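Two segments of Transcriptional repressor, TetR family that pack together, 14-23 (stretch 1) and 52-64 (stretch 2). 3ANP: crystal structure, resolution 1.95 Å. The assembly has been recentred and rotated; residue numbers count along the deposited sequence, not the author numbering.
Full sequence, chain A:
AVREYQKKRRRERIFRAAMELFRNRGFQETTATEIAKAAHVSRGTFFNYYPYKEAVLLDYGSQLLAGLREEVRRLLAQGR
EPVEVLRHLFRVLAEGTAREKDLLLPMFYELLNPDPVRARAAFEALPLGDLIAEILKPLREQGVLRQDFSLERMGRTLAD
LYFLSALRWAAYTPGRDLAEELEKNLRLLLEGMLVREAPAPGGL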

# COMPACT_ATOMS: atom_id res chain seq x y z
N ILE A 14 21.57 -20.44 -11.77
CA ILE A 14 20.15 -20.44 -12.09
C ILE A 14 19.64 -19.00 -11.97
O ILE A 14 18.93 -18.50 -12.84
N PHE A 15 20.01 -18.32 -10.88
CA PHE A 15 19.61 -16.94 -10.68
C PHE A 15 20.02 -16.06 -11.86
O PHE A 15 19.21 -15.32 -12.44
N ARG A 16 21.30 -16.15 -12.25
CA ARG A 16 21.78 -15.35 -13.36
C ARG A 16 21.04 -15.65 -14.64
O ARG A 16 20.67 -14.73 -15.39
N ALA A 17 20.83 -16.94 -14.90
CA ALA A 17 20.13 -17.37 -16.10
C ALA A 17 18.72 -16.79 -16.15
O ALA A 17 18.27 -16.29 -17.19
N ALA A 18 18.01 -16.85 -15.03
CA ALA A 18 16.65 -16.31 -14.99
C ALA A 18 16.59 -14.80 -15.17
O ALA A 18 15.74 -14.28 -15.90
N MSE A 19 17.49 -14.08 -14.50
CA MSE A 19 17.50 -12.62 -14.60
C MSE A 19 17.74 -12.15 -16.03
O MSE A 19 17.07 -11.23 -16.50
N GLU A 20 18.69 -12.78 -16.73
CA GLU A 20 18.97 -12.42 -18.11
C GLU A 20 17.72 -12.65 -18.99
O GLU A 20 17.34 -11.77 -19.78
N LEU A 21 17.07 -13.80 -18.83
CA LEU A 21 15.86 -14.08 -19.61
C LEU A 21 14.76 -13.08 -19.25
O LEU A 21 14.06 -12.59 -20.14
N PHE A 22 14.59 -12.80 -17.96
CA PHE A 22 13.55 -11.85 -17.54
C PHE A 22 13.82 -10.48 -18.17
O PHE A 22 12.90 -9.81 -18.68
N ARG A 23 15.08 -10.07 -18.14
CA ARG A 23 15.46 -8.78 -18.71
C ARG A 23 15.25 -8.72 -20.21
O ARG A 23 14.66 -7.76 -20.72
N TYR A 52 8.86 -20.91 -7.03
CA TYR A 52 7.99 -20.15 -7.92
C TYR A 52 8.86 -19.05 -8.53
O TYR A 52 9.83 -18.62 -7.90
N LYS A 53 8.54 -18.62 -9.75
CA LYS A 53 9.34 -17.61 -10.46
C LYS A 53 9.62 -16.32 -9.67
O LYS A 53 10.72 -15.75 -9.79
N GLU A 54 8.65 -15.87 -8.88
CA GLU A 54 8.82 -14.64 -8.10
C GLU A 54 9.91 -14.74 -7.05
O GLU A 54 10.45 -13.72 -6.59
N ALA A 55 10.22 -15.96 -6.62
CA ALA A 55 11.26 -16.13 -5.62
C ALA A 55 12.59 -15.62 -6.20
O ALA A 55 13.46 -15.18 -5.46
N VAL A 56 12.74 -15.69 -7.52
CA VAL A 56 13.97 -15.18 -8.14
C VAL A 56 13.99 -13.66 -7.95
O VAL A 56 15.00 -13.08 -7.53
N LEU A 57 12.87 -13.00 -8.26
CA LEU A 57 12.80 -11.55 -8.11
C LEU A 57 13.02 -11.11 -6.66
O LEU A 57 13.63 -10.08 -6.40
N LEU A 58 12.53 -11.90 -5.70
CA LEU A 58 12.73 -11.54 -4.31
C LEU A 58 14.21 -11.56 -3.98
O LEU A 58 14.69 -10.71 -3.24
N ASP A 59 14.94 -12.53 -4.52
CA ASP A 59 16.38 -12.59 -4.29
C ASP A 59 17.04 -11.31 -4.79
O ASP A 59 17.92 -10.75 -4.13
N TYR A 60 16.61 -10.84 -5.97
CA TYR A 60 17.16 -9.60 -6.54
C TYR A 60 16.81 -8.43 -5.64
O TYR A 60 17.66 -7.60 -5.31
N GLY A 61 15.54 -8.34 -5.25
CA GLY A 61 15.12 -7.26 -4.37
C GLY A 61 15.93 -7.23 -3.08
O GLY A 61 16.30 -6.15 -2.60
N SER A 62 16.20 -8.39 -2.51
CA SER A 62 16.98 -8.47 -1.27
C SER A 62 18.39 -7.94 -1.51
O SER A 62 18.96 -7.26 -0.65
N GLN A 63 18.94 -8.25 -2.68
CA GLN A 63 20.28 -7.76 -3.04
C GLN A 63 20.24 -6.24 -3.14
O GLN A 63 21.10 -5.53 -2.62
N LEU A 64 19.22 -5.72 -3.83
CA LEU A 64 19.12 -4.27 -3.98
C LEU A 64 19.00 -3.60 -2.60
O LEU A 64 19.70 -2.62 -2.30

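The two segments meet as a nearly perpendicular helix-helix contact, built mainly from apolar side chains that interlock around Val56 and Phe15. The axes of helices 14-23 and 54-64 cross at -98° and approach to 10.3 Å; the contact buries 475 Å², both sides summed.

Val56 points toward the first helix in the t rotamer and fits as a knob among Phe15, Ala18, Met19 and Phe22. Val56 CG1 touches all four, 3.7 Å from Phe22 CE2, 3.8 Å from Phe15 CD2, and 3.9 Å from both Ala18 CB and Met19 SE. The small side chain of Ala18 also points toward the second helix.

Phe15 provides the reciprocal knob. Its CA-to-CB bond runs sideways, but the t rotamer (chi1 174°) brings the ring among Val56, Asp59, Tyr60 and Gln63. Phe15 CE2 lies 3.6 Å from Val56 O, which sits at the ring edge, and 3.8 Å from Asp59 CB, so the ring packs against backbone as well as side chains.

One turn along the first helix, the selenomethionine Met19 adopts m for all three chi angles, a folded conformation that places its methyl over the face of the Tyr60 ring. Met19 CE is 3.5 Å from Tyr60 CD1, a CH-pi contact, while the selenium is oblique to the ring. Tyr60 itself points toward the first helix as a t rotamer.

Phe22, in the m rotamer, extends the apolar packing to Leu57, with Phe22 CD2 3.9 Å from Leu57 CD2, and its CE1 reaches within 4.3 Å of Lys53 CE.

Polar contributions are slight. The extended Arg23 side chain brings NH1 to 3.4 Å from Tyr60 OH, and both atoms are hydrogen-bonded elsewhere in the structure.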

# COMPACT_ATOMS: atom_id res chain seq x y z
CB ILE A 14 19.37 -21.36 -11.11
CG1 ILE A 14 19.73 -22.83 -11.39
CG2 ILE A 14 17.85 -21.12 -11.25
CD1 ILE A 14 19.29 -23.81 -10.31
CB PHE A 15 20.22 -16.40 -9.38
CG PHE A 15 19.96 -14.94 -9.15
CD1 PHE A 15 20.93 -13.98 -9.47
CD2 PHE A 15 18.74 -14.51 -8.65
CE1 PHE A 15 20.67 -12.62 -9.30
CE2 PHE A 15 18.47 -13.15 -8.47
CZ PHE A 15 19.45 -12.21 -8.81
CB ARG A 16 23.28 -15.57 -13.58
CG ARG A 16 24.13 -14.95 -12.49
CD ARG A 16 25.59 -14.81 -12.91
NE ARG A 16 26.26 -16.10 -12.97
CZ ARG A 16 26.56 -16.74 -14.09
NH1 ARG A 16 26.25 -16.22 -15.28
NH2 ARG A 16 27.16 -17.93 -14.03
CB ALA A 17 20.06 -18.89 -16.14
CB ALA A 18 15.96 -16.70 -13.65
CB MSE A 19 18.57 -12.03 -13.67
CG MSE A 19 18.29 -12.20 -12.17
SE MSE A 19 16.60 -11.35 -11.64
CE MSE A 19 16.99 -9.53 -12.19
CB GLU A 20 20.16 -13.24 -18.65
CG GLU A 20 20.55 -12.92 -20.09
CD GLU A 20 21.21 -11.55 -20.27
OE1 GLU A 20 21.19 -10.72 -19.34
OE2 GLU A 20 21.76 -11.30 -21.37
CB LEU A 21 15.34 -15.52 -19.34
CG LEU A 21 16.15 -16.60 -20.06
CD1 LEU A 21 15.90 -17.96 -19.43
CD2 LEU A 21 15.78 -16.61 -21.56
CB PHE A 22 13.52 -11.67 -16.00
CG PHE A 22 13.12 -12.92 -15.22
CD1 PHE A 22 12.40 -13.94 -15.80
CD2 PHE A 22 13.43 -13.00 -13.86
CE1 PHE A 22 11.98 -15.05 -15.04
CE2 PHE A 22 13.03 -14.10 -13.09
CZ PHE A 22 12.30 -15.12 -13.69
CB ARG A 23 16.92 -8.46 -18.40
CG ARG A 23 17.16 -7.94 -17.00
CD ARG A 23 18.64 -7.67 -16.72
NE ARG A 23 18.81 -6.99 -15.44
CZ ARG A 23 19.44 -7.51 -14.39
NH1 ARG A 23 19.52 -6.81 -13.27
NH2 ARG A 23 20.00 -8.71 -14.46
CB TYR A 52 6.76 -19.58 -7.17
CG TYR A 52 7.05 -18.94 -5.82
CD1 TYR A 52 7.24 -17.56 -5.70
CD2 TYR A 52 7.12 -19.73 -4.67
CE1 TYR A 52 7.49 -16.98 -4.45
CE2 TYR A 52 7.38 -19.16 -3.43
CZ TYR A 52 7.57 -17.78 -3.33
OH TYR A 52 7.85 -17.24 -2.10
CB LYS A 53 8.69 -17.25 -11.80
CG LYS A 53 8.82 -18.32 -12.90
CD LYS A 53 7.87 -18.03 -14.08
CE LYS A 53 8.04 -16.61 -14.62
NZ LYS A 53 7.02 -16.29 -15.68
CB GLU A 54 7.50 -14.24 -7.42
CG GLU A 54 6.43 -13.72 -8.36
CD GLU A 54 5.78 -14.81 -9.19
OE1 GLU A 54 5.96 -16.01 -8.88
OE2 GLU A 54 5.07 -14.46 -10.15
CB ALA A 55 11.37 -17.62 -5.20
CB VAL A 56 14.05 -15.49 -9.66
CG1 VAL A 56 15.26 -14.80 -10.27
CG2 VAL A 56 14.16 -17.02 -9.89
CB LEU A 57 11.45 -11.03 -8.62
CG LEU A 57 11.10 -11.36 -10.08
CD1 LEU A 57 9.67 -10.90 -10.36
CD2 LEU A 57 12.10 -10.68 -11.04
CB LEU A 58 11.99 -12.49 -3.38
CG LEU A 58 10.46 -12.39 -3.47
CD1 LEU A 58 9.86 -13.40 -2.51
CD2 LEU A 58 9.99 -10.97 -3.13
CB ASP A 59 16.98 -13.81 -5.01
CG ASP A 59 17.22 -14.99 -4.07
OD1 ASP A 59 16.66 -14.99 -2.94
OD2 ASP A 59 17.95 -15.93 -4.46
CB TYR A 60 16.58 -9.34 -7.93
CG TYR A 60 17.15 -8.11 -8.63
CD1 TYR A 60 16.36 -7.36 -9.50
CD2 TYR A 60 18.48 -7.73 -8.44
CE1 TYR A 60 16.88 -6.25 -10.17
CE2 TYR A 60 19.01 -6.62 -9.11
CZ TYR A 60 18.20 -5.89 -9.97
OH TYR A 60 18.73 -4.80 -10.63
CB SER A 62 17.06 -9.91 -0.75
OG SER A 62 15.76 -10.37 -0.41
CB GLN A 63 20.72 -8.32 -4.40
CG GLN A 63 22.00 -7.64 -4.96
CD GLN A 63 22.22 -7.91 -6.46
OE1 GLN A 63 21.67 -8.87 -7.02
NE2 GLN A 63 23.03 -7.07 -7.12
CB LEU A 64 17.90 -3.91 -4.84
CG LEU A 64 17.92 -4.30 -6.33
CD1 LEU A 64 16.56 -3.95 -6.95
CD2 LEU A 64 19.04 -3.54 -7.07